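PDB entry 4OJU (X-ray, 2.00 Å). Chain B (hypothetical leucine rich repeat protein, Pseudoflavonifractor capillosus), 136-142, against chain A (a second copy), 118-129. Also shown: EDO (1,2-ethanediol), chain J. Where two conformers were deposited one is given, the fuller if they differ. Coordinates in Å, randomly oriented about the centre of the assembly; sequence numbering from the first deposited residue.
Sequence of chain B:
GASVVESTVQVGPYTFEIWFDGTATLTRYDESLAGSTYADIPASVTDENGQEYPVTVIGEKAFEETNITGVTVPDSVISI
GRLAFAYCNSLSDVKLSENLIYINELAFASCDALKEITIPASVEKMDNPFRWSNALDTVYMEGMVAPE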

# COMPACT_ATOMS: atom_id res chain seq x y z
N LEU B 136 -9.87 -5.45 -1.02
CA LEU B 136 -9.56 -6.60 -1.88
C LEU B 136 -8.59 -7.54 -1.16
O LEU B 136 -7.37 -7.38 -1.24
CB LEU B 136 -8.96 -6.10 -3.21
CG LEU B 136 -8.71 -7.15 -4.31
CD1 LEU B 136 -9.98 -7.78 -4.78
CD2 LEU B 136 -8.03 -6.51 -5.52
N ASP B 137 -9.12 -8.50 -0.45
CA ASP B 137 -8.30 -9.45 0.31
C ASP B 137 -7.70 -10.56 -0.55
O ASP B 137 -6.60 -11.03 -0.24
CB ASP B 137 -9.14 -10.11 1.40
CG ASP B 137 -9.58 -9.18 2.52
OD1 ASP B 137 -9.02 -8.06 2.62
OD2 ASP B 137 -10.44 -9.58 3.33
N THR B 138 -8.45 -11.00 -1.56
CA THR B 138 -8.07 -12.12 -2.42
C THR B 138 -8.34 -11.82 -3.90
O THR B 138 -9.35 -11.21 -4.25
CB THR B 138 -8.87 -13.37 -1.95
OG1 THR B 138 -8.54 -13.62 -0.59
CG2 THR B 138 -8.60 -14.61 -2.78
N VAL B 139 -7.43 -12.30 -4.77
CA VAL B 139 -7.53 -12.18 -6.21
C VAL B 139 -7.61 -13.61 -6.75
O VAL B 139 -6.81 -14.46 -6.34
CB VAL B 139 -6.36 -11.37 -6.83
CG1 VAL B 139 -6.37 -11.44 -8.35
CG2 VAL B 139 -6.42 -9.91 -6.37
N TYR B 140 -8.58 -13.89 -7.62
CA TYR B 140 -8.74 -15.19 -8.23
C TYR B 140 -8.24 -15.18 -9.64
O TYR B 140 -8.35 -14.16 -10.32
CB TYR B 140 -10.22 -15.65 -8.22
CG TYR B 140 -10.78 -15.82 -6.83
CD1 TYR B 140 -10.60 -17.00 -6.12
CD2 TYR B 140 -11.50 -14.80 -6.22
CE1 TYR B 140 -11.10 -17.15 -4.82
CE2 TYR B 140 -12.01 -14.94 -4.93
CZ TYR B 140 -11.79 -16.11 -4.22
OH TYR B 140 -12.29 -16.22 -2.95
N MSE B 141 -7.68 -16.29 -10.10
CA MSE B 141 -7.19 -16.38 -11.46
C MSE B 141 -7.96 -17.43 -12.21
O MSE B 141 -8.08 -18.56 -11.71
CB MSE B 141 -5.70 -16.69 -11.49
CG MSE B 141 -4.87 -15.55 -12.01
SE MSE B 141 -4.56 -14.16 -10.73
CE MSE B 141 -3.54 -15.26 -9.48
N GLU B 142 -8.50 -17.05 -13.37
CA GLU B 142 -9.25 -17.99 -14.18
C GLU B 142 -8.27 -18.94 -14.85
O GLU B 142 -7.15 -18.56 -15.21
CB GLU B 142 -10.14 -17.26 -15.21
CG GLU B 142 -11.26 -18.11 -15.79
CD GLU B 142 -12.53 -18.30 -14.98
OE1 GLU B 142 -12.57 -17.93 -13.79
OE2 GLU B 142 -13.51 -18.84 -15.56
C1 EDO J . -13.41 -6.90 3.43
O1 EDO J . -13.02 -7.15 2.08
C2 EDO J . -12.44 -5.89 4.11
O2 EDO J . -11.12 -6.40 4.10
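Chain A 118-129: TIPASVEKMDNP

Chain A lies along chain B as an antiparallel neighbour: strand 125-127 of A pairs with strand 138-141 of B, their N-to-C directions 167° apart and their axes 4.7 Å apart at closest approach. Before its strand, chain A makes a type I turn from P120(A) to V123(A), closed by V123(A) N to P120(A) O at 3.2 Å, and E124(A) leads out of it into the pairing.

Along chain B, L136(B) touches chain A through water 3, which donates to L136(B) O (3.1 Å) and accepts a weak bond from N128(A) ND2 (3.4 Å). The side chain of D137(B) points away, but its carbonyl faces the partner: N128(A) N donates to D137(B) O at 3.1 Å. T138(B) sits opposite D127(A) in a non-hydrogen-bonded pair, CA to CA 4.4 Å, so the link passes through side chains instead, T138(B) OG1 donating to D127(A) OD1 at 3.1 Å. On the same face T138(B) CG2 packs on K125(A) CG at 3.4 Å.

V139(B) and M126(A) form the hydrogen-bonded pair, CA to CA 5.3 Å: V139(B) N donates to M126(A) O at 2.9 Å, and M126(A) N returns a bond to V139(B) O at 3.0 Å. Y140(B), with an extended backbone (-104/146), faces K125(A), CA to CA 4.6 Å; its ring lies obliquely, CE1 3.9 Å from K125(A) CG.

M141(B), a selenomethionine, gives the largest covered area of either stretch. Its N donates to E124(A) O at 2.9 Å, while its CE reaches V123(A) CG1 and M126(A) CE, both at 3.7 Å, and I119(A) CG2 at 4.2 Å. The side chain of E142(B) points away; water 1 bridges E142(B) O and A121(A) O, 2.8 Å from each.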

# COMPACT_ATOMS: atom_id res chain seq x y z
N THR A 118 6.62 -13.50 -11.38
CA THR A 118 5.89 -14.18 -12.44
C THR A 118 5.02 -15.23 -11.79
O THR A 118 5.52 -16.10 -11.10
CB THR A 118 6.83 -14.76 -13.49
OG1 THR A 118 7.51 -13.65 -14.07
CG2 THR A 118 6.08 -15.52 -14.59
N ILE A 119 3.72 -15.15 -12.04
CA ILE A 119 2.74 -16.07 -11.47
C ILE A 119 2.47 -17.19 -12.46
O ILE A 119 2.03 -16.93 -13.58
CB ILE A 119 1.44 -15.31 -11.08
CG1 ILE A 119 1.69 -14.12 -10.13
CG2 ILE A 119 0.36 -16.23 -10.53
CD1 ILE A 119 2.38 -14.40 -8.75
N PRO A 120 2.66 -18.45 -12.04
CA PRO A 120 2.36 -19.58 -12.93
C PRO A 120 0.88 -19.65 -13.31
O PRO A 120 0.02 -19.20 -12.54
CB PRO A 120 2.73 -20.79 -12.07
CG PRO A 120 3.72 -20.27 -11.10
CD PRO A 120 3.21 -18.92 -10.75
N ALA A 121 0.60 -20.26 -14.47
CA ALA A 121 -0.77 -20.43 -14.98
C ALA A 121 -1.65 -21.28 -14.01
O ALA A 121 -2.87 -21.11 -13.97
CB ALA A 121 -0.75 -21.07 -16.37
N SER A 122 -1.03 -22.15 -13.21
CA SER A 122 -1.73 -23.04 -12.28
C SER A 122 -2.30 -22.29 -11.03
O SER A 122 -3.19 -22.80 -10.36
CB SER A 122 -0.80 -24.17 -11.84
OG SER A 122 0.35 -23.62 -11.21
N VAL A 123 -1.79 -21.11 -10.72
CA VAL A 123 -2.22 -20.37 -9.51
C VAL A 123 -3.69 -20.00 -9.67
O VAL A 123 -4.08 -19.48 -10.71
CB VAL A 123 -1.33 -19.14 -9.19
CG1 VAL A 123 -1.91 -18.30 -8.03
CG2 VAL A 123 0.09 -19.59 -8.85
N GLU A 124 -4.50 -20.33 -8.66
CA GLU A 124 -5.94 -20.07 -8.69
C GLU A 124 -6.34 -18.94 -7.76
O GLU A 124 -7.35 -18.28 -8.01
CB GLU A 124 -6.68 -21.35 -8.25
CG GLU A 124 -6.58 -22.44 -9.30
CD GLU A 124 -7.21 -23.76 -8.92
OE1 GLU A 124 -8.10 -23.76 -8.03
OE2 GLU A 124 -6.80 -24.79 -9.49
N LYS A 125 -5.58 -18.75 -6.69
CA LYS A 125 -5.94 -17.80 -5.65
C LYS A 125 -4.71 -17.24 -4.95
O LYS A 125 -3.80 -17.98 -4.57
CB LYS A 125 -6.83 -18.56 -4.63
CG LYS A 125 -7.46 -17.76 -3.51
CD LYS A 125 -8.26 -18.71 -2.60
CE LYS A 125 -8.56 -18.11 -1.25
NZ LYS A 125 -9.11 -19.13 -0.32
N MSE A 126 -4.75 -15.92 -4.69
CA MSE A 126 -3.73 -15.18 -3.96
C MSE A 126 -4.37 -14.31 -2.89
O MSE A 126 -5.24 -13.52 -3.25
CB MSE A 126 -2.90 -14.27 -4.90
CG MSE A 126 -2.12 -15.04 -5.96
SE MSE A 126 -0.98 -13.80 -6.94
CE MSE A 126 -2.22 -12.39 -7.47
N ASP A 127 -3.98 -14.48 -1.61
CA ASP A 127 -4.42 -13.63 -0.47
C ASP A 127 -3.31 -12.61 -0.25
O ASP A 127 -2.22 -13.03 0.12
CB ASP A 127 -4.65 -14.51 0.78
CG ASP A 127 -5.60 -15.67 0.59
OD1 ASP A 127 -6.27 -15.73 -0.44
OD2 ASP A 127 -5.66 -16.54 1.48
N ASN A 128 -3.51 -11.29 -0.58
CA ASN A 128 -2.50 -10.18 -0.59
C ASN A 128 -1.09 -10.62 -0.13
O ASN A 128 -0.68 -10.41 1.01
CB ASN A 128 -2.93 -8.92 0.15
CG ASN A 128 -2.05 -7.72 -0.17
OD1 ASN A 128 -1.07 -7.79 -0.93
ND2 ASN A 128 -2.40 -6.59 0.37
N PRO A 129 -0.33 -11.26 -1.04
CA PRO A 129 1.00 -11.76 -0.65
C PRO A 129 2.08 -10.69 -0.68
O PRO A 129 3.17 -10.95 -0.20
CB PRO A 129 1.31 -12.82 -1.74
CG PRO A 129 -0.04 -13.03 -2.48
CD PRO A 129 -0.66 -11.68 -2.42
O HOH W 1 -4.39 -19.15 -15.30
O HOH W 2 -5.71 -20.32 -12.77
O HOH W 3 -5.69 -6.44 1.25